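Local coordinates for protein translation initiation factor eIF-2B (Pyrococcus horikoshii, PDB 1VB5) that probably serves as the regulatory subunit of archaeal initiation factor 2B, promoting exchange of GDP for GTP on initiation factor 2, at residues 20-25 and 118-123; 27-32 and 66-71; 31-36 and 83-88; 93-98 and 219-224. All coordinates share one frame; numbering follows the deposited sequence.

Contact 1: 20-25 and 118-123; sequences GASWLA and FSSTVL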
loop_
_atom_site.group_PDB
_atom_site.type_symbol
_atom_site.label_atom_id
_atom_site.label_comp_id
_atom_site.label_asym_id
_atom_site.label_seq_id
_atom_site.Cartn_x
_atom_site.Cartn_y
_atom_site.Cartn_z
ATOM N N GLY B 20 -14.212 -6.187 -11.943
ATOM C CA GLY B 20 -14.560 -4.814 -11.621
ATOM C C GLY B 20 -15.739 -4.183 -12.337
ATOM O O GLY B 20 -16.714 -4.852 -12.676
ATOM N N ALA B 21 -15.638 -2.875 -12.555
ATOM C CA ALA B 21 -16.676 -2.094 -13.217
ATOM C C ALA B 21 -17.322 -2.822 -14.397
ATOM O O ALA B 21 -18.490 -3.200 -14.335
ATOM C CB ALA B 21 -16.097 -0.759 -13.681
ATOM N N SER B 22 -16.556 -3.011 -15.465
ATOM C CA SER B 22 -17.046 -3.684 -16.663
ATOM C C SER B 22 -18.002 -4.844 -16.371
ATOM O O SER B 22 -19.143 -4.840 -16.827
ATOM C CB SER B 22 -15.865 -4.187 -17.492
ATOM O OG SER B 22 -16.314 -4.931 -18.609
ATOM N N TRP B 23 -17.539 -5.831 -15.608
ATOM C CA TRP B 23 -18.367 -6.988 -15.282
ATOM C C TRP B 23 -19.693 -6.583 -14.639
ATOM O O TRP B 23 -20.755 -7.076 -15.032
ATOM C CB TRP B 23 -17.624 -7.933 -14.339
ATOM C CG TRP B 23 -18.382 -9.202 -14.046
ATOM C CD1 TRP B 23 -18.419 -10.330 -14.814
ATOM C CD2 TRP B 23 -19.229 -9.456 -12.916
ATOM N NE1 TRP B 23 -19.237 -11.272 -14.233
ATOM C CE2 TRP B 23 -19.747 -10.762 -13.069
ATOM C CE3 TRP B 23 -19.603 -8.707 -11.790
ATOM C CZ2 TRP B 23 -20.619 -11.338 -12.137
ATOM C CZ3 TRP B 23 -20.472 -9.281 -10.863
ATOM C CH2 TRP B 23 -20.969 -10.584 -11.044
ATOM N N LEU B 24 -19.631 -5.700 -13.644
ATOM C CA LEU B 24 -20.838 -5.243 -12.962
ATOM C C LEU B 24 -21.802 -4.605 -13.943
ATOM O O LEU B 24 -23.014 -4.808 -13.858
ATOM C CB LEU B 24 -20.502 -4.225 -11.868
ATOM C CG LEU B 24 -19.955 -4.751 -10.543
ATOM C CD1 LEU B 24 -19.803 -3.582 -9.584
ATOM C CD2 LEU B 24 -20.897 -5.792 -9.955
ATOM N N ALA B 25 -21.256 -3.820 -14.867
ATOM C CA ALA B 25 -22.067 -3.152 -15.873
ATOM C C ALA B 25 -22.861 -4.192 -16.660
ATOM O O ALA B 25 -24.046 -4.003 -16.931
ATOM C CB ALA B 25 -21.177 -2.343 -16.809
ATOM N N PHE B 118 -7.313 -4.758 -10.396
ATOM C CA PHE B 118 -7.698 -5.442 -11.626
ATOM C C PHE B 118 -8.673 -4.623 -12.459
ATOM O O PHE B 118 -9.671 -4.111 -11.952
ATOM C CB PHE B 118 -8.339 -6.804 -11.326
ATOM C CG PHE B 118 -8.838 -7.524 -12.564
ATOM C CD1 PHE B 118 -7.942 -8.091 -13.462
ATOM C CD2 PHE B 118 -10.202 -7.576 -12.854
ATOM C CE1 PHE B 118 -8.388 -8.702 -14.639
ATOM C CE2 PHE B 118 -10.667 -8.183 -14.027
ATOM C CZ PHE B 118 -9.755 -8.747 -14.925
ATOM N N SER B 119 -8.369 -4.508 -13.746
ATOM C CA SER B 119 -9.199 -3.778 -14.692
ATOM C C SER B 119 -9.189 -4.544 -16.009
ATOM O O SER B 119 -8.136 -4.678 -16.632
ATOM C CB SER B 119 -8.634 -2.377 -14.918
ATOM O OG SER B 119 -9.171 -1.799 -16.094
ATOM N N SER B 120 -10.347 -5.049 -16.430
ATOM C CA SER B 120 -10.418 -5.799 -17.678
ATOM C C SER B 120 -9.968 -4.935 -18.851
ATOM O O SER B 120 -9.433 -5.439 -19.834
ATOM C CB SER B 120 -11.843 -6.327 -17.915
ATOM O OG SER B 120 -12.811 -5.322 -17.671
ATOM N N THR B 121 -10.155 -3.625 -18.730
ATOM C CA THR B 121 -9.758 -2.700 -19.784
ATOM C C THR B 121 -8.238 -2.614 -19.873
ATOM O O THR B 121 -7.665 -2.686 -20.963
ATOM C CB THR B 121 -10.353 -1.298 -19.525
ATOM O OG1 THR B 121 -11.785 -1.377 -19.585
ATOM C CG2 THR B 121 -9.862 -0.295 -20.557
ATOM N N VAL B 122 -7.576 -2.460 -18.729
ATOM C CA VAL B 122 -6.120 -2.384 -18.728
ATOM C C VAL B 122 -5.566 -3.713 -19.235
ATOM O O VAL B 122 -4.574 -3.745 -19.960
ATOM C CB VAL B 122 -5.567 -2.096 -17.313
ATOM C CG1 VAL B 122 -4.039 -2.203 -17.311
ATOM C CG2 VAL B 122 -5.994 -0.704 -16.869
ATOM N N LEU B 123 -6.215 -4.805 -18.850
ATOM C CA LEU B 123 -5.797 -6.137 -19.281
ATOM C C LEU B 123 -5.869 -6.277 -20.811
ATOM O O LEU B 123 -4.960 -6.823 -21.434
ATOM C CB LEU B 123 -6.674 -7.208 -18.612
ATOM C CG LEU B 123 -6.465 -8.650 -19.093
ATOM C CD1 LEU B 123 -4.999 -9.047 -18.930
ATOM C CD2 LEU B 123 -7.373 -9.595 -18.316
HETATM O O HOH W 1 -12.300 -2.713 -12.139
#

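Contact 2: 27-32 and 66-71; sequences KGAEAF and YNLARF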
loop_
_atom_site.group_PDB
_atom_site.type_symbol
_atom_site.label_atom_id
_atom_site.label_comp_id
_atom_site.label_asym_id
_atom_site.label_seq_id
_atom_site.Cartn_x
_atom_site.Cartn_y
_atom_site.Cartn_z
ATOM N N LYS B 27 -23.747 -7.253 -15.683
ATOM C CA LYS B 27 -24.768 -7.835 -14.819
ATOM C C LYS B 27 -25.930 -6.858 -14.665
ATOM O O LYS B 27 -27.089 -7.267 -14.589
ATOM C CB LYS B 27 -24.181 -8.161 -13.441
ATOM C CG LYS B 27 -22.999 -9.123 -13.472
ATOM C CD LYS B 27 -23.389 -10.496 -13.999
ATOM C CE LYS B 27 -24.368 -11.198 -13.067
ATOM N NZ LYS B 27 -24.666 -12.588 -13.523
ATOM N N GLY B 28 -25.612 -5.568 -14.615
ATOM C CA GLY B 28 -26.645 -4.556 -14.486
ATOM C C GLY B 28 -27.560 -4.593 -15.698
ATOM O O GLY B 28 -28.782 -4.497 -15.573
ATOM N N ALA B 29 -26.958 -4.737 -16.876
ATOM C CA ALA B 29 -27.716 -4.804 -18.120
ATOM C C ALA B 29 -28.559 -6.077 -18.110
ATOM O O ALA B 29 -29.706 -6.076 -18.561
ATOM C CB ALA B 29 -26.772 -4.806 -19.315
ATOM N N GLU B 30 -27.981 -7.158 -17.590
ATOM C CA GLU B 30 -28.679 -8.436 -17.499
ATOM C C GLU B 30 -29.910 -8.288 -16.617
ATOM O O GLU B 30 -30.927 -8.944 -16.841
ATOM C CB GLU B 30 -27.766 -9.511 -16.905
ATOM C CG GLU B 30 -26.747 -10.089 -17.871
ATOM C CD GLU B 30 -25.826 -11.103 -17.203
ATOM O OE1 GLU B 30 -26.340 -12.023 -16.522
ATOM O OE2 GLU B 30 -24.590 -10.981 -17.361
ATOM N N ALA B 31 -29.810 -7.426 -15.609
ATOM C CA ALA B 31 -30.921 -7.192 -14.696
ATOM C C ALA B 31 -32.096 -6.592 -15.462
ATOM O O ALA B 31 -33.240 -7.021 -15.298
ATOM C CB ALA B 31 -30.493 -6.252 -13.577
ATOM N N PHE B 32 -31.813 -5.597 -16.298
ATOM C CA PHE B 32 -32.865 -4.958 -17.079
ATOM C C PHE B 32 -33.437 -5.909 -18.130
ATOM O O PHE B 32 -34.635 -5.893 -18.384
ATOM C CB PHE B 32 -32.350 -3.675 -17.742
ATOM C CG PHE B 32 -32.171 -2.530 -16.785
ATOM C CD1 PHE B 32 -30.929 -2.265 -16.214
ATOM C CD2 PHE B 32 -33.252 -1.726 -16.438
ATOM C CE1 PHE B 32 -30.766 -1.215 -15.309
ATOM C CE2 PHE B 32 -33.102 -0.675 -15.536
ATOM C CZ PHE B 32 -31.854 -0.419 -14.970
ATOM N N TYR B 66 -24.328 4.158 -13.027
ATOM C CA TYR B 66 -25.151 5.356 -13.142
ATOM C C TYR B 66 -25.487 5.639 -14.611
ATOM O O TYR B 66 -26.626 5.968 -14.938
ATOM C CB TYR B 66 -24.420 6.565 -12.551
ATOM C CG TYR B 66 -25.086 7.888 -12.864
ATOM C CD1 TYR B 66 -25.992 8.467 -11.976
ATOM C CD2 TYR B 66 -24.820 8.555 -14.063
ATOM C CE1 TYR B 66 -26.616 9.683 -12.274
ATOM C CE2 TYR B 66 -25.440 9.766 -14.373
ATOM C CZ TYR B 66 -26.331 10.322 -13.478
ATOM O OH TYR B 66 -26.927 11.524 -13.787
ATOM N N ASN B 67 -24.494 5.532 -15.492
ATOM C CA ASN B 67 -24.734 5.781 -16.906
ATOM C C ASN B 67 -25.623 4.699 -17.520
ATOM O O ASN B 67 -26.390 4.971 -18.437
ATOM C CB ASN B 67 -23.415 5.893 -17.674
ATOM C CG ASN B 67 -22.703 7.206 -17.406
ATOM O OD1 ASN B 67 -23.339 8.255 -17.313
ATOM N ND2 ASN B 67 -21.379 7.157 -17.290
ATOM N N LEU B 68 -25.518 3.474 -17.015
ATOM C CA LEU B 68 -26.357 2.390 -17.512
ATOM C C LEU B 68 -27.804 2.749 -17.194
ATOM O O LEU B 68 -28.687 2.640 -18.048
ATOM C CB LEU B 68 -25.997 1.065 -16.829
ATOM C CG LEU B 68 -27.061 -0.047 -16.892
ATOM C CD1 LEU B 68 -27.304 -0.469 -18.333
ATOM C CD2 LEU B 68 -26.609 -1.236 -16.063
ATOM N N ALA B 69 -28.027 3.203 -15.962
ATOM C CA ALA B 69 -29.355 3.579 -15.490
ATOM C C ALA B 69 -30.012 4.685 -16.313
ATOM O O ALA B 69 -31.212 4.628 -16.580
ATOM C CB ALA B 69 -29.287 3.992 -14.027
ATOM N N ARG B 70 -29.240 5.693 -16.707
ATOM C CA ARG B 70 -29.787 6.789 -17.503
ATOM C C ARG B 70 -29.979 6.380 -18.958
ATOM O O ARG B 70 -30.746 7.007 -19.685
ATOM C CB ARG B 70 -28.871 8.017 -17.455
ATOM C CG ARG B 70 -28.656 8.604 -16.070
ATOM C CD ARG B 70 -29.966 8.831 -15.339
ATOM N NE ARG B 70 -29.762 9.593 -14.110
ATOM C CZ ARG B 70 -30.611 9.614 -13.089
ATOM N NH1 ARG B 70 -31.733 8.904 -13.140
ATOM N NH2 ARG B 70 -30.339 10.346 -12.018
ATOM N N PHE B 71 -29.274 5.337 -19.379
ATOM C CA PHE B 71 -29.374 4.856 -20.750
ATOM C C PHE B 71 -30.688 4.108 -20.967
ATOM O O PHE B 71 -31.292 4.193 -22.037
ATOM C CB PHE B 71 -28.204 3.931 -21.073
ATOM C CG PHE B 71 -28.074 3.612 -22.534
ATOM C CD1 PHE B 71 -27.554 4.551 -23.420
ATOM C CD2 PHE B 71 -28.492 2.379 -23.031
ATOM C CE1 PHE B 71 -27.453 4.266 -24.787
ATOM C CE2 PHE B 71 -28.394 2.087 -24.394
ATOM C CZ PHE B 71 -27.874 3.031 -25.272
#

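Contact 3: 31-36 and 83-88; sequences AFLTLA and SRALEF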
loop_
_atom_site.group_PDB
_atom_site.type_symbol
_atom_site.label_atom_id
_atom_site.label_comp_id
_atom_site.label_asym_id
_atom_site.label_seq_id
_atom_site.Cartn_x
_atom_site.Cartn_y
_atom_site.Cartn_z
ATOM N N ALA B 31 -29.810 -7.426 -15.609
ATOM C CA ALA B 31 -30.921 -7.192 -14.696
ATOM C C ALA B 31 -32.096 -6.592 -15.462
ATOM O O ALA B 31 -33.240 -7.021 -15.298
ATOM C CB ALA B 31 -30.493 -6.252 -13.577
ATOM N N PHE B 32 -31.813 -5.597 -16.298
ATOM C CA PHE B 32 -32.865 -4.958 -17.079
ATOM C C PHE B 32 -33.437 -5.909 -18.130
ATOM O O PHE B 32 -34.635 -5.893 -18.384
ATOM C CB PHE B 32 -32.350 -3.675 -17.742
ATOM C CG PHE B 32 -32.171 -2.530 -16.785
ATOM C CD1 PHE B 32 -30.929 -2.265 -16.214
ATOM C CD2 PHE B 32 -33.252 -1.726 -16.438
ATOM C CE1 PHE B 32 -30.766 -1.215 -15.309
ATOM C CE2 PHE B 32 -33.102 -0.675 -15.536
ATOM C CZ PHE B 32 -31.854 -0.419 -14.970
ATOM N N LEU B 33 -32.580 -6.732 -18.731
ATOM C CA LEU B 33 -33.021 -7.702 -19.733
ATOM C C LEU B 33 -33.944 -8.719 -19.077
ATOM O O LEU B 33 -34.881 -9.221 -19.701
ATOM C CB LEU B 33 -31.825 -8.429 -20.353
ATOM C CG LEU B 33 -31.016 -7.656 -21.393
ATOM C CD1 LEU B 33 -29.783 -8.457 -21.783
ATOM C CD2 LEU B 33 -31.886 -7.385 -22.611
ATOM N N THR B 34 -33.660 -9.017 -17.813
ATOM C CA THR B 34 -34.447 -9.960 -17.031
ATOM C C THR B 34 -35.796 -9.337 -16.688
ATOM O O THR B 34 -36.834 -9.992 -16.762
ATOM C CB THR B 34 -33.712 -10.335 -15.724
ATOM O OG1 THR B 34 -32.526 -11.074 -16.042
ATOM C CG2 THR B 34 -34.606 -11.171 -14.817
ATOM N N LEU B 35 -35.768 -8.066 -16.311
ATOM C CA LEU B 35 -36.978 -7.339 -15.959
ATOM C C LEU B 35 -37.986 -7.390 -17.114
ATOM O O LEU B 35 -39.194 -7.496 -16.894
ATOM C CB LEU B 35 -36.622 -5.885 -15.648
ATOM C CG LEU B 35 -37.703 -5.000 -15.031
ATOM C CD1 LEU B 35 -38.019 -5.492 -13.630
ATOM C CD2 LEU B 35 -37.218 -3.560 -14.986
ATOM N N ALA B 36 -37.475 -7.322 -18.341
ATOM C CA ALA B 36 -38.306 -7.344 -19.542
ATOM C C ALA B 36 -38.984 -8.688 -19.816
ATOM O O ALA B 36 -39.899 -8.766 -20.637
ATOM C CB ALA B 36 -37.470 -6.934 -20.753
ATOM N N SER B 83 -34.094 -3.824 -26.163
ATOM C CA SER B 83 -33.221 -3.276 -27.191
ATOM C C SER B 83 -32.166 -2.316 -26.634
ATOM O O SER B 83 -31.012 -2.350 -27.049
ATOM C CB SER B 83 -34.053 -2.566 -28.259
ATOM O OG SER B 83 -33.231 -2.156 -29.336
ATOM N N ARG B 84 -32.563 -1.457 -25.702
ATOM C CA ARG B 84 -31.623 -0.506 -25.126
ATOM C C ARG B 84 -30.569 -1.207 -24.269
ATOM O O ARG B 84 -29.392 -0.852 -24.321
ATOM C CB ARG B 84 -32.371 0.546 -24.304
ATOM C CG ARG B 84 -33.232 1.477 -25.160
ATOM C CD ARG B 84 -32.382 2.423 -25.998
ATOM N NE ARG B 84 -31.728 3.427 -25.161
ATOM C CZ ARG B 84 -30.916 4.379 -25.612
ATOM N NH1 ARG B 84 -30.641 4.471 -26.909
ATOM N NH2 ARG B 84 -30.383 5.250 -24.762
ATOM N N ALA B 85 -30.981 -2.202 -23.491
ATOM C CA ALA B 85 -30.033 -2.922 -22.650
ATOM C C ALA B 85 -28.986 -3.624 -23.514
ATOM O O ALA B 85 -27.796 -3.585 -23.213
ATOM C CB ALA B 85 -30.762 -3.931 -21.777
ATOM N N LEU B 86 -29.432 -4.255 -24.595
ATOM C CA LEU B 86 -28.515 -4.953 -25.490
ATOM C C LEU B 86 -27.587 -3.982 -26.207
ATOM O O LEU B 86 -26.446 -4.326 -26.531
ATOM C CB LEU B 86 -29.291 -5.771 -26.527
ATOM C CG LEU B 86 -30.133 -6.944 -26.011
ATOM C CD1 LEU B 86 -30.903 -7.562 -27.180
ATOM C CD2 LEU B 86 -29.234 -7.986 -25.352
ATOM N N GLU B 87 -28.076 -2.770 -26.465
ATOM C CA GLU B 87 -27.259 -1.777 -27.146
ATOM C C GLU B 87 -26.162 -1.279 -26.209
ATOM O O GLU B 87 -25.043 -1.019 -26.643
ATOM C CB GLU B 87 -28.103 -0.594 -27.617
ATOM C CG GLU B 87 -27.404 0.234 -28.682
ATOM C CD GLU B 87 -28.033 1.600 -28.875
ATOM O OE1 GLU B 87 -29.281 1.682 -28.932
ATOM O OE2 GLU B 87 -27.276 2.592 -28.979
ATOM N N PHE B 88 -26.490 -1.136 -24.927
ATOM C CA PHE B 88 -25.504 -0.690 -23.945
ATOM C C PHE B 88 -24.375 -1.720 -23.948
ATOM O O PHE B 88 -23.195 -1.369 -24.017
ATOM C CB PHE B 88 -26.119 -0.608 -22.547
ATOM C CG PHE B 88 -25.241 0.095 -21.540
ATOM C CD1 PHE B 88 -25.266 1.479 -21.421
ATOM C CD2 PHE B 88 -24.356 -0.628 -20.741
ATOM C CE1 PHE B 88 -24.420 2.139 -20.522
ATOM C CE2 PHE B 88 -23.506 0.021 -19.841
ATOM C CZ PHE B 88 -23.539 1.405 -19.733
#

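Contact 4: 93-98 and 219-224; sequences EEAKRE and ETYKFH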
loop_
_atom_site.group_PDB
_atom_site.type_symbol
_atom_site.label_atom_id
_atom_site.label_comp_id
_atom_site.label_asym_id
_atom_site.label_seq_id
_atom_site.Cartn_x
_atom_site.Cartn_y
_atom_site.Cartn_z
ATOM N N GLU B 93 -18.667 -3.318 -25.232
ATOM C CA GLU B 93 -17.732 -4.190 -25.935
ATOM C C GLU B 93 -16.952 -3.429 -27.005
ATOM O O GLU B 93 -15.736 -3.576 -27.124
ATOM C CB GLU B 93 -18.488 -5.366 -26.570
ATOM C CG GLU B 93 -17.594 -6.491 -27.086
ATOM C CD GLU B 93 -17.031 -6.235 -28.482
ATOM O OE1 GLU B 93 -16.091 -6.959 -28.888
ATOM O OE2 GLU B 93 -17.535 -5.324 -29.181
ATOM N N GLU B 94 -17.655 -2.610 -27.779
ATOM C CA GLU B 94 -17.019 -1.835 -28.834
ATOM C C GLU B 94 -16.062 -0.817 -28.222
ATOM O O GLU B 94 -14.953 -0.605 -28.722
ATOM C CB GLU B 94 -18.080 -1.115 -29.668
ATOM C CG GLU B 94 -17.527 -0.353 -30.857
ATOM C CD GLU B 94 -18.618 0.326 -31.673
ATOM O OE1 GLU B 94 -19.561 -0.372 -32.112
ATOM O OE2 GLU B 94 -18.532 1.557 -31.876
ATOM N N ALA B 95 -16.499 -0.193 -27.135
ATOM C CA ALA B 95 -15.685 0.806 -26.451
ATOM C C ALA B 95 -14.386 0.185 -25.946
ATOM O O ALA B 95 -13.304 0.717 -26.195
ATOM C CB ALA B 95 -16.468 1.415 -25.286
ATOM N N LYS B 96 -14.496 -0.944 -25.249
ATOM C CA LYS B 96 -13.321 -1.622 -24.719
ATOM C C LYS B 96 -12.328 -1.991 -25.821
ATOM O O LYS B 96 -11.126 -1.782 -25.669
ATOM C CB LYS B 96 -13.724 -2.880 -23.941
ATOM C CG LYS B 96 -12.547 -3.584 -23.244
ATOM C CD LYS B 96 -12.990 -4.835 -22.480
ATOM C CE LYS B 96 -13.926 -4.483 -21.328
ATOM N NZ LYS B 96 -14.448 -5.692 -20.614
ATOM N N ARG B 97 -12.829 -2.536 -26.927
ATOM C CA ARG B 97 -11.965 -2.920 -28.042
ATOM C C ARG B 97 -11.218 -1.728 -28.639
ATOM O O ARG B 97 -10.008 -1.793 -28.881
ATOM C CB ARG B 97 -12.787 -3.608 -29.135
ATOM C CG ARG B 97 -13.053 -5.086 -28.879
ATOM C CD ARG B 97 -11.760 -5.884 -29.030
ATOM N NE ARG B 97 -11.925 -7.316 -28.771
ATOM C CZ ARG B 97 -10.978 -8.227 -28.991
ATOM N NH1 ARG B 97 -9.796 -7.861 -29.479
ATOM N NH2 ARG B 97 -11.209 -9.506 -28.720
ATOM N N GLU B 98 -11.939 -0.638 -28.874
ATOM C CA GLU B 98 -11.328 0.552 -29.453
ATOM C C GLU B 98 -10.342 1.210 -28.484
ATOM O O GLU B 98 -9.280 1.682 -28.889
ATOM C CB GLU B 98 -12.412 1.555 -29.863
ATOM C CG GLU B 98 -11.887 2.746 -30.651
ATOM C CD GLU B 98 -10.936 2.335 -31.764
ATOM O OE1 GLU B 98 -11.207 1.309 -32.429
ATOM O OE2 GLU B 98 -9.921 3.037 -31.979
ATOM N N GLU B 219 -13.365 4.024 -20.306
ATOM C CA GLU B 219 -14.287 4.203 -21.415
ATOM C C GLU B 219 -15.199 5.367 -21.045
ATOM O O GLU B 219 -15.385 5.675 -19.865
ATOM C CB GLU B 219 -15.132 2.942 -21.654
ATOM C CG GLU B 219 -14.341 1.751 -22.168
ATOM C CD GLU B 219 -13.770 0.887 -21.052
ATOM O OE1 GLU B 219 -13.641 1.382 -19.914
ATOM O OE2 GLU B 219 -13.440 -0.290 -21.319
ATOM N N THR B 220 -15.759 6.008 -22.063
ATOM C CA THR B 220 -16.650 7.141 -21.877
ATOM C C THR B 220 -17.831 6.887 -20.933
ATOM O O THR B 220 -18.293 7.805 -20.256
ATOM C CB THR B 220 -17.160 7.622 -23.257
ATOM O OG1 THR B 220 -16.154 8.448 -23.858
ATOM C CG2 THR B 220 -18.454 8.390 -23.133
ATOM N N TYR B 221 -18.324 5.654 -20.873
ATOM C CA TYR B 221 -19.451 5.374 -19.993
ATOM C C TYR B 221 -19.015 5.325 -18.526
ATOM O O TYR B 221 -19.819 5.044 -17.640
ATOM C CB TYR B 221 -20.171 4.076 -20.413
ATOM C CG TYR B 221 -19.370 2.801 -20.270
ATOM C CD1 TYR B 221 -19.186 2.204 -19.022
ATOM C CD2 TYR B 221 -18.779 2.201 -21.380
ATOM C CE1 TYR B 221 -18.431 1.042 -18.882
ATOM C CE2 TYR B 221 -18.020 1.040 -21.252
ATOM C CZ TYR B 221 -17.849 0.469 -20.001
ATOM O OH TYR B 221 -17.079 -0.667 -19.865
ATOM N N LYS B 222 -17.740 5.617 -18.275
ATOM C CA LYS B 222 -17.227 5.637 -16.905
ATOM C C LYS B 222 -17.068 7.077 -16.426
ATOM O O LYS B 222 -16.668 7.328 -15.287
ATOM C CB LYS B 222 -15.895 4.886 -16.813
ATOM C CG LYS B 222 -16.062 3.383 -16.965
ATOM C CD LYS B 222 -14.739 2.642 -16.936
ATOM C CE LYS B 222 -14.966 1.142 -16.797
ATOM N NZ LYS B 222 -13.682 0.395 -16.732
ATOM N N PHE B 223 -17.381 8.023 -17.309
ATOM C CA PHE B 223 -17.313 9.442 -16.972
ATOM C C PHE B 223 -18.659 9.827 -16.360
ATOM O O PHE B 223 -19.704 9.613 -16.979
ATOM C CB PHE B 223 -17.076 10.294 -18.230
ATOM C CG PHE B 223 -15.659 10.263 -18.744
ATOM C CD1 PHE B 223 -15.049 9.062 -19.084
ATOM C CD2 PHE B 223 -14.947 11.448 -18.915
ATOM C CE1 PHE B 223 -13.745 9.037 -19.595
ATOM C CE2 PHE B 223 -13.646 11.436 -19.424
ATOM C CZ PHE B 223 -13.044 10.223 -19.765
ATOM N N HIS B 224 -18.648 10.370 -15.144
ATOM C CA HIS B 224 -19.897 10.779 -14.510
ATOM C C HIS B 224 -20.124 12.228 -14.936
ATOM O O HIS B 224 -19.227 13.071 -14.824
ATOM C CB HIS B 224 -19.797 10.671 -12.991
ATOM C CG HIS B 224 -21.120 10.734 -12.297
ATOM N ND1 HIS B 224 -21.679 9.647 -11.658
ATOM C CD2 HIS B 224 -21.998 11.751 -12.147
ATOM C CE1 HIS B 224 -22.845 9.993 -11.142
ATOM N NE2 HIS B 224 -23.062 11.265 -11.425
#

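Contact 1: 20-25 and 118-123
Ser120 OG has two kinds of neighbour: Ser22, whose CB lies 3.3 Å from it and whose own OG stands 3.6 Å away, and Lys96 NZ, which gives it a weak hydrogen bond. The same ammonium group binds Ser22 OG more firmly, so the two hydroxyls meet round a shared lysine without bonding to each other. Ser22 reaches this place with OG swung anti to its backbone N (chi1 176°), at the first turn of helix 21-38; Ser120 comes from the first turn of helix 120-131. Alongside, a water bridges the two backbones. It donates to Phe118 O at 3.0 Å and accepts a weak bond from Ala21 N. Near it the Phe118 ring turns an edge to Gly20, with CD2 4.3 Å from Gly20 N, while Ser120 N lies over one ring face near its rim; His151 meets the ring from helix 148-158. Ser119 caps its helix, its OG taking a nearly straight bond (167°) from Val122 N at 3.2 Å. Two helix N-termini thus face each other across small polar groups and a water, where the helical N-terminal region abuts the Rossmann-like part. Both helix starts would probably add positive potential to that of Lys96; the hydroxyl oxygens accept from its ammonium group, and the Glu219 carboxylate, not in contact with it, probably helps to balance the charge.

Contact 2: 27-32 and 66-71
Leu68 reaches from helix 63-71 toward Gly28, Ala29 and Phe32, and nearly all of this contact runs along its side chain. From CB, which points at the facing helix, the chain continues to a CG lying anti to the backbone N (chi1 161°). CG comes 4.2 Å from Phe32 CE1, and the two side chains slide past each other in opposite directions. Beyond CG the branches part. CD1 makes a loose apolar contact with Ala29 CB at 4.5 Å. CD2 goes deeper and lies against bare backbone, 3.5 Å from Gly28 C and 3.6 Å from Ala29 N. Glycine matters here: a CB on Gly28 would stand only 2.7 Å from Leu68 CD2, a clash. The axes of the two short segments stay 10.4 Å apart and run roughly parallel, at 26°, so the leucine bridges a fairly wide spacing. Other helices close the sides: Phe88 of helix 78-106 touches Leu68, and Leu51 and Val55 of helix 41-58 pack on Phe32. With Ala25 one turn earlier, Gly28, Ala29 and Phe32 form the four-residue pocket, spaced i, i+3, i+4, i+7, that receives Leu68 in the knobs-into-holes manner, within the buried interior of an N-terminal helical bundle.

Contact 3: 31-36 and 83-88
The ring of Phe32 turns off this interface to pack on Leu51 and Val55 of helix 41-58, and what the residue offers to 83-88 is its CB, 4.3 Å from Ala85 CB. The other flat groups also look elsewhere: the guanidinium of Arg84 makes a cation-pi contact with Phe71, whose ring also meets that of Phe88. What remains between 31-36 and 83-88 is an aliphatic seam in an antiparallel helix pair of the N-terminal bundle, with segment axes 9.1 Å apart and directions 160° from each other. Leu33 carries most of it. Its CG sits beside the backbone N and anti to the carbonyl carbon (chi1 -77°), which brings the forked end back toward the partner helix although the CB does not itself point there. Ala85 CB fits against the fork, 3.8 Å from Leu33 CG and 3.7 Å from Leu33 CD2. The small alanine thus permits a close backbone approach, Leu33 CA lying 6.3 Å from Ala85 CA. With an alanine in place of Leu33, Ala85 CB would probably keep little but Phe32 CB on this helix, Leu86 CD2 would lose its partner, and a gap would open between the helices. On the more exposed side, Leu86 crosses Leu33 at about a right angle, its CD2 meeting Leu33 CD1 at 3.6 Å.

Contact 4: 93-98 and 219-224
Ala95 CB rests against the aliphatic part of Glu219, 3.8 Å from CG, and also meets the edge of the Tyr221 ring, 4.3 Å from CE2. At the next residue, Glu219 OE2 comes up against the root of the Lys96 side chain, 3.7 Å from Lys96 CB, the two side chains crossing at a slant. A bend at chi2 (89°) turns the carboxylate this way, yet Lys96 NZ stays 5.5 Å from OE2 and bonds instead to Ser22 OG. Two groups hold the buried acid from outside the helix: Thr121 OG1 hydrogen-bonds OE2, and Lys222 NZ forms a salt bridge to Glu219 OE1, its hydrogen bond weak at 3.3 Å. Replacing Glu219 by an alanine would probably leave the Lys222 ammonium without its countercharge and Thr121 OG1 without its partner. Farther out, Asn67 ND2 hydrogen-bonds both Tyr221 O and Phe223 O, tying the loop to helix 63-71. Residues 219-224 follow strand 214-217, so long helix 78-106 is docked here on a loop at the C-terminal end of a parallel strand in a Rossmann-like sheet.

Contacts 2 and 3 share Ala31 and Phe32 on helix 21-38, and their centres are 7 Å apart within the helical bundle. Phe71 O and Arg84 NH2, 3.1 Å apart, tie them further. Contacts 1 and 4, centres 11 Å apart, join that bundle to the Rossmann-like part and interlock: Lys96 NZ reaches Ser22 OG at 2.8 Å, and Thr121 OG1 lies 2.6 Å from Glu219 OE2. Helix 21-38 supplies one segment each of contacts 1, 2 and 3, and Ala25 O lies 3.9 Å from Leu68 CD2. Asn67 ND2, 2.6 Å from Tyr221 O, connects contact 2 to contact 4, whereas contacts 1 and 3 lie about 20 Å apart between centres.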